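Local coordinates for actin-binding protein (Saccharomyces cerevisiae, PDB 1HQZ) that binds actin filaments but not actin monomers and regulates Arp2/3 complex-mediated actin assembly, represented here by its N-terminal cofilin-homology (ADF-H) domain, at residues Y19-G25 with G67-V71; K80-W86 with Y114-A120; T31-I35 with D54-F59. Residue numbers count along the deposited sequence, not the author numbering.

Contact 1: residues Y19-G25 with G67-V71; sequences YLKIVRG and GLARV
In this ADF-H domain, helix 12-24 packs across one face of the mixed sheet; here its last turns, 19-24, lie on strand 67-71. The two axes come within 7.5 Å and run at 30° to each other, both running in the same N-to-C sense, with Y19 abreast of L68 (CA-CA 7.7 Å) and I22 abreast of R70 (6.0 Å). No hydrogen bond joins them. From the extended backbone at G67 the strand passes to L68, whose side chain (chi1 t, chi2 p) points at the helix: its CD2 meets the ring edge of Y19 at CD1, 3.5 Å away, and its CG lies 4.1 Å from I22 CG2. A69 turns its CB away, to the opposite face, where F52 and F55 touch it. R70 points back toward the helix and reaches the helix C-terminus with chi1 to chi3 all t. There G25, with positive phi, is the C-prime residue of a Schellman motif; its CA sits over the R70 guanidinium face, 3.6 Å from R70 NH1.

Contact 2: residues K80-W86 with Y114-A120; sequences KIIIIGW and YHVQVTA
Seven hydrogen bonds tie 80-86 to 114-120; strands 80-86 and 116-120 are the paired strands of a right-handed beta-alpha-beta crossover connected by helix 93-110. At the entrance H115, still in the loop, bonds twice to I81: I81 N donates a hydrogen bond to H115 ND1 (2.8 Å) and H115 N donates to I81 O (2.6 Å). V116 N shares that oxygen (I81 O, 3.0 Å). The parallel ladder then alternates: I83 N to V116 O 2.9 Å, V118 N to I83 O 3.1 Å, G85 N to V118 O 2.8 Å and A120 N to G85 O 2.8 Å. Both strands are extended, their axes 4.7 Å apart at 21°, and the register pairs I82 with V116, I83 with Q117, I84 with V118, G85 with T119 and W86 with A120.

Side chains of I82, V116, I84, V118, W86 and A120 share one face: I82 CG1 lies 4.1 Å from V116 CB, I82 CD1 4.2 Å from V118 CG2, and W86 CE3 3.8 Å from A120 CB. Helix 128-136 covers part of this layer, with L131 against I82 and V118, and I135 against I82 and V116. The other face carries I83, Q117 and T119, under helix 93-110. At the 114-115 end, K80 CG lies over the H115 ring, 4.1 Å from its centroid. I83 takes chi1 p and chi2 t, which places I83 CD1 over the face of Y114 (chi1 p), 3.7 Å from the ring centroid.

Contact 3: residues T31-I35 with D54-F59; sequences TWLII and DFLQLF
W32 lays its indole against F55: F55 CB sits over the five-membered ring, 3.5 Å from its centroid, while W32 CB returns a CH-pi contact 4.2 Å from the centroid of the F55 ring. The two rings are oblique, their planes at 40°, and W32 CE3 comes to 3.4 Å from F55 CD1. Here W32 adopts chi1 p and F55 chi1 t. At the far end of the indole, W32 CH2 meets L58 CD1 at 3.3 Å. Along extended strand 32-35, L33 turns its CB away and I34 points back toward 54-59. I34 takes chi1 m and chi2 t; its CG1 touches F55 CE1 at 3.5 Å, and I34 CD1 lies 3.7 Å from L58 CB and squarely over the F59 ring, 3.6 Å from the centroid. W32 is nearest F55 (CA-CA 6.6 Å) and I34 nearest F59 (7.5 Å). No hydrogen bond crosses; apolar contact holds the short helix 52-56 and the turn after it on one face of the central sheet of the ADF-H fold.

Overall arrangement
The three contacts meet in one mixed sheet, their centres about 11 Å apart. Strand 65-71 of contact 1 lies between the other two: L68 N is 2.7 Å from L33 O and R70 N 2.7 Å from T31 O toward contact 3, while V71 O is 2.7 Å from K80 N and G67 O 2.8 Å from I84 N toward contact 2, all probable hydrogen bonds. I22 CD1 also lies 3.4 Å from L33 CB. Helices 12-24 and 52-56 lie on opposite faces, as L68 and A69 attest. Contacts 2 and 3 join on the face that carries A69 and I84, where I84 CD1 meets F55 CE2 at 3.6 Å and the W86 and F59 rings stack.

Contact 1: residues Y19-G25 with G67-V71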
ATOM      1  N   TYR A  19       8.005  -3.902  -5.463  1.00 36.62           N
ATOM      2  CA  TYR A  19       6.905  -4.843  -5.321  1.00 37.23           C
ATOM      3  C   TYR A  19       7.397  -6.290  -5.176  1.00 37.26           C
ATOM      4  O   TYR A  19       7.055  -6.978  -4.212  1.00 36.09           O
ATOM      5  CB  TYR A  19       5.973  -4.724  -6.527  1.00 37.51           C
ATOM      6  CG  TYR A  19       4.967  -5.843  -6.649  1.00 38.97           C
ATOM      7  CD1 TYR A  19       3.899  -5.963  -5.756  1.00 38.26           C
ATOM      8  CD2 TYR A  19       5.099  -6.804  -7.649  1.00 39.24           C
ATOM      9  CE1 TYR A  19       2.985  -7.028  -5.863  1.00 41.08           C
ATOM     10  CE2 TYR A  19       4.197  -7.868  -7.763  1.00 38.57           C
ATOM     11  CZ  TYR A  19       3.149  -7.977  -6.874  1.00 39.45           C
ATOM     12  OH  TYR A  19       2.285  -9.038  -6.996  1.00 38.25           O
ATOM     13  N   LEU A  20       8.210  -6.749  -6.123  1.00 38.44           N
ATOM     14  CA  LEU A  20       8.724  -8.121  -6.076  1.00 38.56           C
ATOM     15  C   LEU A  20       9.511  -8.408  -4.815  1.00 37.60           C
ATOM     16  O   LEU A  20       9.303  -9.445  -4.178  1.00 36.35           O
ATOM     17  CB  LEU A  20       9.595  -8.422  -7.302  1.00 39.60           C
ATOM     18  CG  LEU A  20       8.816  -8.657  -8.595  1.00 42.33           C
ATOM     19  CD1 LEU A  20       9.788  -8.861  -9.744  1.00 43.96           C
ATOM     20  CD2 LEU A  20       7.905  -9.872  -8.436  1.00 41.10           C
ATOM     21  N   LYS A  21      10.414  -7.494  -4.458  1.00 38.58           N
ATOM     22  CA  LYS A  21      11.227  -7.646  -3.247  1.00 39.92           C
ATOM     23  C   LYS A  21      10.325  -7.953  -2.064  1.00 38.66           C
ATOM     24  O   LYS A  21      10.567  -8.887  -1.289  1.00 38.64           O
ATOM     25  CB  LYS A  21      11.963  -6.351  -2.897  1.00 41.87           C
ATOM     26  CG  LYS A  21      13.201  -6.011  -3.674  1.00 45.46           C
ATOM     27  CD  LYS A  21      13.799  -4.763  -3.036  1.00 47.67           C
ATOM     28  CE  LYS A  21      14.940  -4.197  -3.827  1.00 50.94           C
ATOM     29  NZ  LYS A  21      15.419  -2.945  -3.177  1.00 54.00           N
ATOM     30  N   ILE A  22       9.286  -7.137  -1.934  1.00 38.71           N
ATOM     31  CA  ILE A  22       8.340  -7.255  -0.840  1.00 38.49           C
ATOM     32  C   ILE A  22       7.492  -8.519  -0.843  1.00 38.44           C
ATOM     33  O   ILE A  22       7.463  -9.229   0.154  1.00 40.27           O
ATOM     34  CB  ILE A  22       7.426  -6.009  -0.797  1.00 37.04           C
ATOM     35  CG1 ILE A  22       8.282  -4.771  -0.526  1.00 36.88           C
ATOM     36  CG2 ILE A  22       6.359  -6.167   0.275  1.00 35.28           C
ATOM     37  CD1 ILE A  22       7.510  -3.485  -0.502  1.00 35.13           C
ATOM     38  N   VAL A  23       6.798  -8.808  -1.945  1.00 37.83           N
ATOM     39  CA  VAL A  23       5.958 -10.006  -1.983  1.00 39.19           C
ATOM     40  C   VAL A  23       6.735 -11.305  -1.852  1.00 39.77           C
ATOM     41  O   VAL A  23       6.194 -12.301  -1.375  1.00 42.40           O
ATOM     42  CB  VAL A  23       5.112 -10.097  -3.270  1.00 39.48           C
ATOM     43  CG1 VAL A  23       4.120  -8.948  -3.316  1.00 38.06           C
ATOM     44  CG2 VAL A  23       6.022 -10.118  -4.504  1.00 40.61           C
ATOM     45  N   ARG A  24       7.996 -11.300  -2.271  1.00 39.11           N
ATOM     46  CA  ARG A  24       8.826 -12.496  -2.195  1.00 38.41           C
ATOM     47  C   ARG A  24       9.544 -12.612  -0.863  1.00 39.81           C
ATOM     48  O   ARG A  24       9.867 -13.715  -0.422  1.00 39.50           O
ATOM     49  CB  ARG A  24       9.870 -12.490  -3.305  1.00 36.68           C
ATOM     50  CG  ARG A  24       9.329 -12.648  -4.715  1.00 33.91           C
ATOM     51  CD  ARG A  24      10.482 -12.535  -5.705  1.00 34.62           C
ATOM     52  NE  ARG A  24      10.081 -12.850  -7.070  1.00 36.49           N
ATOM     53  CZ  ARG A  24      10.847 -12.652  -8.138  1.00 35.37           C
ATOM     54  NH1 ARG A  24      12.060 -12.132  -8.003  1.00 35.61           N
ATOM     55  NH2 ARG A  24      10.400 -12.981  -9.342  1.00 34.27           N
ATOM     56  N   GLY A  25       9.799 -11.467  -0.235  1.00 41.21           N
ATOM     57  CA  GLY A  25      10.509 -11.448   1.033  1.00 41.47           C
ATOM     58  C   GLY A  25      12.004 -11.625   0.808  1.00 43.04           C
ATOM     59  O   GLY A  25      12.733 -12.034   1.709  1.00 43.85           O
ATOM     60  N   GLY A  67      -0.157   1.652  -0.315  1.00 30.56           N
ATOM     61  CA  GLY A  67       0.930   1.025   0.410  1.00 28.97           C
ATOM     62  C   GLY A  67       0.859  -0.479   0.257  1.00 28.70           C
ATOM     63  O   GLY A  67      -0.216  -1.053   0.043  1.00 26.19           O
ATOM     64  N   LEU A  68       2.017  -1.115   0.382  1.00 28.84           N
ATOM     65  CA  LEU A  68       2.137  -2.564   0.248  1.00 29.57           C
ATOM     66  C   LEU A  68       3.093  -3.026   1.321  1.00 29.30           C
ATOM     67  O   LEU A  68       4.183  -2.470   1.458  1.00 28.09           O
ATOM     68  CB  LEU A  68       2.721  -2.902  -1.128  1.00 30.17           C
ATOM     69  CG  LEU A  68       3.126  -4.342  -1.436  1.00 33.66           C
ATOM     70  CD1 LEU A  68       1.893  -5.181  -1.682  1.00 31.00           C
ATOM     71  CD2 LEU A  68       4.029  -4.347  -2.673  1.00 34.33           C
ATOM     72  N   ALA A  69       2.704  -4.029   2.097  1.00 28.01           N
ATOM     73  CA  ALA A  69       3.612  -4.500   3.127  1.00 30.17           C
ATOM     74  C   ALA A  69       3.511  -5.990   3.367  1.00 30.12           C
ATOM     75  O   ALA A  69       2.432  -6.582   3.293  1.00 29.12           O
ATOM     76  CB  ALA A  69       3.371  -3.746   4.429  1.00 30.19           C
ATOM     77  N   ARG A  70       4.657  -6.588   3.654  1.00 31.77           N
ATOM     78  CA  ARG A  70       4.718  -8.006   3.937  1.00 34.33           C
ATOM     79  C   ARG A  70       4.906  -8.090   5.441  1.00 33.74           C
ATOM     80  O   ARG A  70       5.908  -7.618   5.977  1.00 35.58           O
ATOM     81  CB  ARG A  70       5.887  -8.654   3.204  1.00 33.13           C
ATOM     82  CG  ARG A  70       5.975 -10.149   3.430  1.00 37.06           C
ATOM     83  CD  ARG A  70       6.920 -10.782   2.427  1.00 41.65           C
ATOM     84  NE  ARG A  70       6.715 -12.222   2.317  1.00 42.15           N
ATOM     85  CZ  ARG A  70       7.458 -13.125   2.940  1.00 45.91           C
ATOM     86  NH1 ARG A  70       8.447 -12.725   3.710  1.00 46.91           N
ATOM     87  NH2 ARG A  70       7.229 -14.421   2.787  1.00 46.18           N
ATOM     88  N   VAL A  71       3.935  -8.685   6.120  1.00 34.41           N
ATOM     89  CA  VAL A  71       3.987  -8.764   7.570  1.00 36.98           C
ATOM     90  C   VAL A  71       3.671 -10.134   8.144  1.00 40.34           C
ATOM     91  O   VAL A  71       2.898 -10.912   7.573  1.00 38.03           O
ATOM     92  CB  VAL A  71       2.989  -7.769   8.208  1.00 37.07           C
ATOM     93  CG1 VAL A  71       3.361  -7.525   9.650  1.00 36.67           C
ATOM     94  CG2 VAL A  71       2.956  -6.464   7.414  1.00 37.80           C
TER

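Contact 2: residues K80-W86 with Y114-A120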
ATOM      1  N   LYS A  80       2.265 -12.527   5.495  1.00 46.18           N
ATOM      2  CA  LYS A  80       1.164 -12.182   4.617  1.00 44.20           C
ATOM      3  C   LYS A  80       1.301 -10.784   4.035  1.00 40.02           C
ATOM      4  O   LYS A  80       2.050  -9.948   4.536  1.00 37.17           O
ATOM      5  CB  LYS A  80      -0.160 -12.345   5.362  1.00 47.20           C
ATOM      6  CG  LYS A  80      -0.456 -13.806   5.693  1.00 48.13           C
ATOM      7  CD  LYS A  80      -1.720 -13.952   6.500  1.00 49.44           C
ATOM      8  CE  LYS A  80      -1.947 -15.405   6.859  1.00 51.49           C
ATOM      9  NZ  LYS A  80      -3.034 -15.556   7.862  1.00 53.68           N
ATOM     10  N   ILE A  81       0.578 -10.544   2.955  1.00 37.49           N
ATOM     11  CA  ILE A  81       0.647  -9.265   2.279  1.00 35.98           C
ATOM     12  C   ILE A  81      -0.599  -8.413   2.499  1.00 34.57           C
ATOM     13  O   ILE A  81      -1.741  -8.887   2.355  1.00 34.23           O
ATOM     14  CB  ILE A  81       0.875  -9.462   0.746  1.00 35.08           C
ATOM     15  CG1 ILE A  81       2.298  -9.958   0.448  1.00 39.54           C
ATOM     16  CG2 ILE A  81       0.748  -8.140   0.033  1.00 34.79           C
ATOM     17  CD1 ILE A  81       2.751 -11.147   1.214  1.00 40.70           C
ATOM     18  N   ILE A  82      -0.378  -7.156   2.860  1.00 32.09           N
ATOM     19  CA  ILE A  82      -1.488  -6.239   3.057  1.00 31.58           C
ATOM     20  C   ILE A  82      -1.301  -5.049   2.114  1.00 31.38           C
ATOM     21  O   ILE A  82      -0.180  -4.606   1.863  1.00 27.82           O
ATOM     22  CB  ILE A  82      -1.576  -5.750   4.531  1.00 31.80           C
ATOM     23  CG1 ILE A  82      -2.699  -4.717   4.666  1.00 33.89           C
ATOM     24  CG2 ILE A  82      -0.240  -5.167   4.982  1.00 32.51           C
ATOM     25  CD1 ILE A  82      -3.015  -4.291   6.105  1.00 30.68           C
ATOM     26  N   ILE A  83      -2.395  -4.577   1.530  1.00 30.20           N
ATOM     27  CA  ILE A  83      -2.302  -3.416   0.675  1.00 31.17           C
ATOM     28  C   ILE A  83      -3.214  -2.386   1.305  1.00 31.62           C
ATOM     29  O   ILE A  83      -4.274  -2.723   1.845  1.00 29.84           O
ATOM     30  CB  ILE A  83      -2.749  -3.693  -0.766  1.00 30.86           C
ATOM     31  CG1 ILE A  83      -4.189  -4.199  -0.791  1.00 29.51           C
ATOM     32  CG2 ILE A  83      -1.813  -4.697  -1.395  1.00 32.80           C
ATOM     33  CD1 ILE A  83      -4.781  -4.244  -2.193  1.00 35.45           C
ATOM     34  N   ILE A  84      -2.786  -1.133   1.258  1.00 32.30           N
ATOM     35  CA  ILE A  84      -3.564  -0.062   1.847  1.00 33.21           C
ATOM     36  C   ILE A  84      -3.904   1.024   0.841  1.00 33.02           C
ATOM     37  O   ILE A  84      -3.032   1.544   0.159  1.00 33.42           O
ATOM     38  CB  ILE A  84      -2.802   0.557   3.050  1.00 34.65           C
ATOM     39  CG1 ILE A  84      -2.776  -0.460   4.195  1.00 34.68           C
ATOM     40  CG2 ILE A  84      -3.455   1.864   3.489  1.00 31.63           C
ATOM     41  CD1 ILE A  84      -1.943  -0.049   5.364  1.00 39.49           C
ATOM     42  N   GLY A  85      -5.193   1.330   0.744  1.00 32.69           N
ATOM     43  CA  GLY A  85      -5.655   2.379  -0.136  1.00 33.82           C
ATOM     44  C   GLY A  85      -5.854   3.588   0.764  1.00 34.07           C
ATOM     45  O   GLY A  85      -6.811   3.666   1.528  1.00 33.72           O
ATOM     46  N   TRP A  86      -4.923   4.523   0.674  1.00 34.59           N
ATOM     47  CA  TRP A  86      -4.939   5.734   1.480  1.00 34.81           C
ATOM     48  C   TRP A  86      -5.616   6.869   0.701  1.00 35.88           C
ATOM     49  O   TRP A  86      -5.107   7.323  -0.328  1.00 36.24           O
ATOM     50  CB  TRP A  86      -3.488   6.068   1.845  1.00 32.79           C
ATOM     51  CG  TRP A  86      -3.281   7.357   2.542  1.00 33.16           C
ATOM     52  CD1 TRP A  86      -2.882   8.533   1.977  1.00 30.74           C
ATOM     53  CD2 TRP A  86      -3.439   7.615   3.939  1.00 30.25           C
ATOM     54  NE1 TRP A  86      -2.774   9.503   2.934  1.00 27.64           N
ATOM     55  CE2 TRP A  86      -3.113   8.973   4.149  1.00 29.80           C
ATOM     56  CE3 TRP A  86      -3.825   6.832   5.037  1.00 32.34           C
ATOM     57  CZ2 TRP A  86      -3.161   9.574   5.413  1.00 29.13           C
ATOM     58  CZ3 TRP A  86      -3.872   7.427   6.299  1.00 31.32           C
ATOM     59  CH2 TRP A  86      -3.540   8.789   6.473  1.00 31.86           C
ATOM     60  N   TYR A 114      -2.270  -9.967  -2.600  1.00 36.36           N
ATOM     61  CA  TYR A 114      -2.460  -9.481  -1.237  1.00 36.87           C
ATOM     62  C   TYR A 114      -3.409 -10.383  -0.459  1.00 36.61           C
ATOM     63  O   TYR A 114      -4.299 -11.014  -1.037  1.00 37.71           O
ATOM     64  CB  TYR A 114      -3.015  -8.053  -1.261  1.00 35.64           C
ATOM     65  CG  TYR A 114      -4.336  -7.927  -1.982  1.00 35.37           C
ATOM     66  CD1 TYR A 114      -5.541  -8.155  -1.320  1.00 34.67           C
ATOM     67  CD2 TYR A 114      -4.375  -7.638  -3.346  1.00 35.86           C
ATOM     68  CE1 TYR A 114      -6.757  -8.102  -1.995  1.00 35.80           C
ATOM     69  CE2 TYR A 114      -5.584  -7.589  -4.037  1.00 37.14           C
ATOM     70  CZ  TYR A 114      -6.770  -7.822  -3.354  1.00 38.06           C
ATOM     71  OH  TYR A 114      -7.963  -7.789  -4.040  1.00 41.24           O
ATOM     72  N   HIS A 115      -3.210 -10.455   0.850  1.00 35.15           N
ATOM     73  CA  HIS A 115      -4.081 -11.268   1.674  1.00 36.96           C
ATOM     74  C   HIS A 115      -5.126 -10.390   2.332  1.00 36.21           C
ATOM     75  O   HIS A 115      -6.250 -10.831   2.578  1.00 36.91           O
ATOM     76  CB  HIS A 115      -3.289 -12.005   2.752  1.00 38.81           C
ATOM     77  CG  HIS A 115      -2.297 -12.973   2.200  1.00 40.84           C
ATOM     78  ND1 HIS A 115      -1.003 -12.614   1.891  1.00 40.71           N
ATOM     79  CD2 HIS A 115      -2.420 -14.275   1.851  1.00 41.69           C
ATOM     80  CE1 HIS A 115      -0.371 -13.654   1.377  1.00 43.70           C
ATOM     81  NE2 HIS A 115      -1.209 -14.676   1.341  1.00 43.10           N
ATOM     82  N   VAL A 116      -4.750  -9.141   2.595  1.00 34.60           N
ATOM     83  CA  VAL A 116      -5.639  -8.184   3.245  1.00 34.30           C
ATOM     84  C   VAL A 116      -5.659  -6.846   2.507  1.00 33.96           C
ATOM     85  O   VAL A 116      -4.612  -6.338   2.093  1.00 31.65           O
ATOM     86  CB  VAL A 116      -5.192  -7.925   4.688  1.00 33.71           C
ATOM     87  CG1 VAL A 116      -6.158  -6.969   5.367  1.00 39.15           C
ATOM     88  CG2 VAL A 116      -5.123  -9.233   5.450  1.00 35.74           C
ATOM     89  N   GLN A 117      -6.857  -6.293   2.344  1.00 33.59           N
ATOM     90  CA  GLN A 117      -7.034  -5.012   1.673  1.00 35.11           C
ATOM     91  C   GLN A 117      -7.780  -4.071   2.603  1.00 35.24           C
ATOM     92  O   GLN A 117      -8.880  -4.377   3.046  1.00 35.86           O
ATOM     93  CB  GLN A 117      -7.837  -5.169   0.377  1.00 36.24           C
ATOM     94  CG  GLN A 117      -8.057  -3.840  -0.336  1.00 38.39           C
ATOM     95  CD  GLN A 117      -8.870  -3.949  -1.621  1.00 40.99           C
ATOM     96  OE1 GLN A 117      -9.023  -2.968  -2.339  1.00 41.99           O
ATOM     97  NE2 GLN A 117      -9.392  -5.130  -1.912  1.00 38.53           N
ATOM     98  N   VAL A 118      -7.179  -2.916   2.876  1.00 35.13           N
ATOM     99  CA  VAL A 118      -7.762  -1.923   3.758  1.00 34.42           C
ATOM    100  C   VAL A 118      -7.840  -0.540   3.119  1.00 34.03           C
ATOM    101  O   VAL A 118      -6.963  -0.141   2.360  1.00 33.79           O
ATOM    102  CB  VAL A 118      -6.941  -1.796   5.077  1.00 35.91           C
ATOM    103  CG1 VAL A 118      -7.455  -0.624   5.903  1.00 36.45           C
ATOM    104  CG2 VAL A 118      -7.058  -3.077   5.893  1.00 34.99           C
ATOM    105  N   THR A 119      -8.915   0.176   3.427  1.00 34.65           N
ATOM    106  CA  THR A 119      -9.111   1.535   2.950  1.00 34.18           C
ATOM    107  C   THR A 119      -8.879   2.417   4.186  1.00 36.27           C
ATOM    108  O   THR A 119      -9.438   2.165   5.261  1.00 33.86           O
ATOM    109  CB  THR A 119     -10.536   1.752   2.405  1.00 33.59           C
ATOM    110  OG1 THR A 119     -10.694   1.045   1.163  1.00 30.81           O
ATOM    111  CG2 THR A 119     -10.790   3.238   2.169  1.00 32.05           C
ATOM    112  N   ALA A 120      -8.030   3.430   4.041  1.00 35.95           N
ATOM    113  CA  ALA A 120      -7.719   4.313   5.158  1.00 35.02           C
ATOM    114  C   ALA A 120      -7.810   5.786   4.782  1.00 35.70           C
ATOM    115  O   ALA A 120      -7.555   6.154   3.641  1.00 36.20           O
ATOM    116  CB  ALA A 120      -6.325   3.996   5.679  1.00 34.86           C
TER

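Contact 3: residues T31-I35 with D54-F59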
ATOM      1  N   THR A  31      10.401  -4.377   3.438  1.00 34.93           N
ATOM      2  CA  THR A  31       9.200  -5.189   3.632  1.00 33.83           C
ATOM      3  C   THR A  31       7.927  -4.396   3.365  1.00 31.89           C
ATOM      4  O   THR A  31       6.824  -4.919   3.478  1.00 32.10           O
ATOM      5  CB  THR A  31       9.127  -5.741   5.054  1.00 33.58           C
ATOM      6  OG1 THR A  31       9.033  -4.653   5.982  1.00 36.94           O
ATOM      7  CG2 THR A  31      10.363  -6.560   5.359  1.00 34.85           C
ATOM      8  N   TRP A  32       8.075  -3.120   3.044  1.00 30.52           N
ATOM      9  CA  TRP A  32       6.915  -2.307   2.736  1.00 29.29           C
ATOM     10  C   TRP A  32       7.266  -1.214   1.741  1.00 28.36           C
ATOM     11  O   TRP A  32       8.434  -0.846   1.581  1.00 29.89           O
ATOM     12  CB  TRP A  32       6.286  -1.708   4.003  1.00 29.21           C
ATOM     13  CG  TRP A  32       7.150  -0.782   4.804  1.00 27.45           C
ATOM     14  CD1 TRP A  32       7.826  -1.077   5.952  1.00 26.82           C
ATOM     15  CD2 TRP A  32       7.337   0.618   4.577  1.00 28.10           C
ATOM     16  NE1 TRP A  32       8.409   0.054   6.465  1.00 26.76           N
ATOM     17  CE2 TRP A  32       8.125   1.110   5.641  1.00 28.48           C
ATOM     18  CE3 TRP A  32       6.911   1.506   3.576  1.00 28.66           C
ATOM     19  CZ2 TRP A  32       8.499   2.457   5.737  1.00 28.88           C
ATOM     20  CZ3 TRP A  32       7.277   2.836   3.670  1.00 28.43           C
ATOM     21  CH2 TRP A  32       8.066   3.302   4.749  1.00 29.70           C
ATOM     22  N   LEU A  33       6.238  -0.706   1.075  1.00 28.44           N
ATOM     23  CA  LEU A  33       6.382   0.321   0.048  1.00 28.21           C
ATOM     24  C   LEU A  33       5.134   1.190  -0.004  1.00 27.26           C
ATOM     25  O   LEU A  33       4.021   0.698   0.187  1.00 26.47           O
ATOM     26  CB  LEU A  33       6.545  -0.346  -1.332  1.00 27.50           C
ATOM     27  CG  LEU A  33       6.136   0.467  -2.577  1.00 28.46           C
ATOM     28  CD1 LEU A  33       7.159   1.573  -2.842  1.00 25.75           C
ATOM     29  CD2 LEU A  33       6.040  -0.474  -3.796  1.00 27.29           C
ATOM     30  N   ILE A  34       5.326   2.477  -0.258  1.00 25.15           N
ATOM     31  CA  ILE A  34       4.206   3.391  -0.407  1.00 26.19           C
ATOM     32  C   ILE A  34       4.433   4.105  -1.731  1.00 27.62           C
ATOM     33  O   ILE A  34       5.513   4.669  -1.956  1.00 25.97           O
ATOM     34  CB  ILE A  34       4.155   4.473   0.702  1.00 28.29           C
ATOM     35  CG1 ILE A  34       3.758   3.837   2.044  1.00 29.96           C
ATOM     36  CG2 ILE A  34       3.155   5.571   0.307  1.00 24.06           C
ATOM     37  CD1 ILE A  34       3.599   4.846   3.197  1.00 27.11           C
ATOM     38  N   ILE A  35       3.451   4.050  -2.623  1.00 27.89           N
ATOM     39  CA  ILE A  35       3.590   4.761  -3.891  1.00 28.81           C
ATOM     40  C   ILE A  35       2.701   5.997  -3.859  1.00 31.09           C
ATOM     41  O   ILE A  35       1.549   5.939  -3.426  1.00 31.24           O
ATOM     42  CB  ILE A  35       3.213   3.882  -5.114  1.00 29.76           C
ATOM     43  CG1 ILE A  35       1.747   3.459  -5.027  1.00 26.12           C
ATOM     44  CG2 ILE A  35       4.157   2.684  -5.201  1.00 28.88           C
ATOM     45  CD1 ILE A  35       1.262   2.726  -6.249  1.00 28.45           C
ATOM     46  N   ASP A  54       6.760   1.723  11.089  1.00 32.56           N
ATOM     47  CA  ASP A  54       7.141   2.934  10.346  1.00 32.61           C
ATOM     48  C   ASP A  54       6.185   3.141   9.163  1.00 32.46           C
ATOM     49  O   ASP A  54       5.744   4.258   8.876  1.00 32.01           O
ATOM     50  CB  ASP A  54       8.577   2.824   9.827  1.00 30.12           C
ATOM     51  CG  ASP A  54       9.619   3.260  10.852  1.00 34.00           C
ATOM     52  OD1 ASP A  54       9.275   3.482  12.035  1.00 32.50           O
ATOM     53  OD2 ASP A  54      10.798   3.376  10.462  1.00 32.93           O
ATOM     54  N   PHE A  55       5.869   2.045   8.491  1.00 29.92           N
ATOM     55  CA  PHE A  55       4.963   2.047   7.348  1.00 31.00           C
ATOM     56  C   PHE A  55       3.673   2.802   7.648  1.00 31.69           C
ATOM     57  O   PHE A  55       3.287   3.730   6.930  1.00 31.15           O
ATOM     58  CB  PHE A  55       4.650   0.590   6.971  1.00 29.16           C
ATOM     59  CG  PHE A  55       3.600   0.427   5.894  1.00 29.61           C
ATOM     60  CD1 PHE A  55       3.744   1.043   4.648  1.00 28.79           C
ATOM     61  CD2 PHE A  55       2.508  -0.413   6.105  1.00 27.95           C
ATOM     62  CE1 PHE A  55       2.817   0.811   3.627  1.00 28.31           C
ATOM     63  CE2 PHE A  55       1.578  -0.649   5.104  1.00 29.60           C
ATOM     64  CZ  PHE A  55       1.733  -0.035   3.855  1.00 31.02           C
ATOM     65  N   LEU A  56       3.015   2.419   8.733  1.00 34.22           N
ATOM     66  CA  LEU A  56       1.747   3.032   9.103  1.00 34.36           C
ATOM     67  C   LEU A  56       1.812   4.527   9.373  1.00 34.23           C
ATOM     68  O   LEU A  56       0.797   5.222   9.311  1.00 33.88           O
ATOM     69  CB  LEU A  56       1.160   2.294  10.300  1.00 34.50           C
ATOM     70  CG  LEU A  56       0.923   0.810   9.988  1.00 35.06           C
ATOM     71  CD1 LEU A  56       0.480   0.074  11.249  1.00 33.96           C
ATOM     72  CD2 LEU A  56      -0.122   0.683   8.884  1.00 33.29           C
ATOM     73  N   GLN A  57       3.010   5.025   9.637  1.00 35.48           N
ATOM     74  CA  GLN A  57       3.204   6.442   9.916  1.00 36.51           C
ATOM     75  C   GLN A  57       3.772   7.229   8.744  1.00 36.33           C
ATOM     76  O   GLN A  57       4.137   8.393   8.897  1.00 37.42           O
ATOM     77  CB  GLN A  57       4.169   6.599  11.073  1.00 38.27           C
ATOM     78  CG  GLN A  57       3.717   5.975  12.362  1.00 40.44           C
ATOM     79  CD  GLN A  57       4.704   6.270  13.451  1.00 45.29           C
ATOM     80  OE1 GLN A  57       5.754   5.628  13.551  1.00 47.36           O
ATOM     81  NE2 GLN A  57       4.398   7.272  14.258  1.00 49.74           N
ATOM     82  N   LEU A  58       3.848   6.622   7.572  1.00 35.49           N
ATOM     83  CA  LEU A  58       4.465   7.332   6.463  1.00 35.24           C
ATOM     84  C   LEU A  58       3.559   7.788   5.347  1.00 33.40           C
ATOM     85  O   LEU A  58       4.047   8.138   4.274  1.00 33.43           O
ATOM     86  CB  LEU A  58       5.604   6.485   5.880  1.00 37.83           C
ATOM     87  CG  LEU A  58       6.726   5.996   6.798  1.00 38.74           C
ATOM     88  CD1 LEU A  58       8.068   6.297   6.137  1.00 47.24           C
ATOM     89  CD2 LEU A  58       6.693   6.692   8.135  1.00 44.75           C
ATOM     90  N   PHE A  59       2.251   7.792   5.583  1.00 32.01           N
ATOM     91  CA  PHE A  59       1.320   8.241   4.553  1.00 33.14           C
ATOM     92  C   PHE A  59       1.120   9.758   4.619  1.00 35.51           C
ATOM     93  O   PHE A  59       1.140  10.352   5.704  1.00 33.37           O
ATOM     94  CB  PHE A  59      -0.028   7.521   4.680  1.00 29.99           C
ATOM     95  CG  PHE A  59       0.025   6.061   4.302  1.00 29.16           C
ATOM     96  CD1 PHE A  59       0.267   5.084   5.266  1.00 26.47           C
ATOM     97  CD2 PHE A  59      -0.141   5.666   2.968  1.00 24.36           C
ATOM     98  CE1 PHE A  59       0.342   3.716   4.914  1.00 25.94           C
ATOM     99  CE2 PHE A  59      -0.068   4.323   2.604  1.00 25.76           C
ATOM    100  CZ  PHE A  59       0.175   3.337   3.587  1.00 24.59           C
TER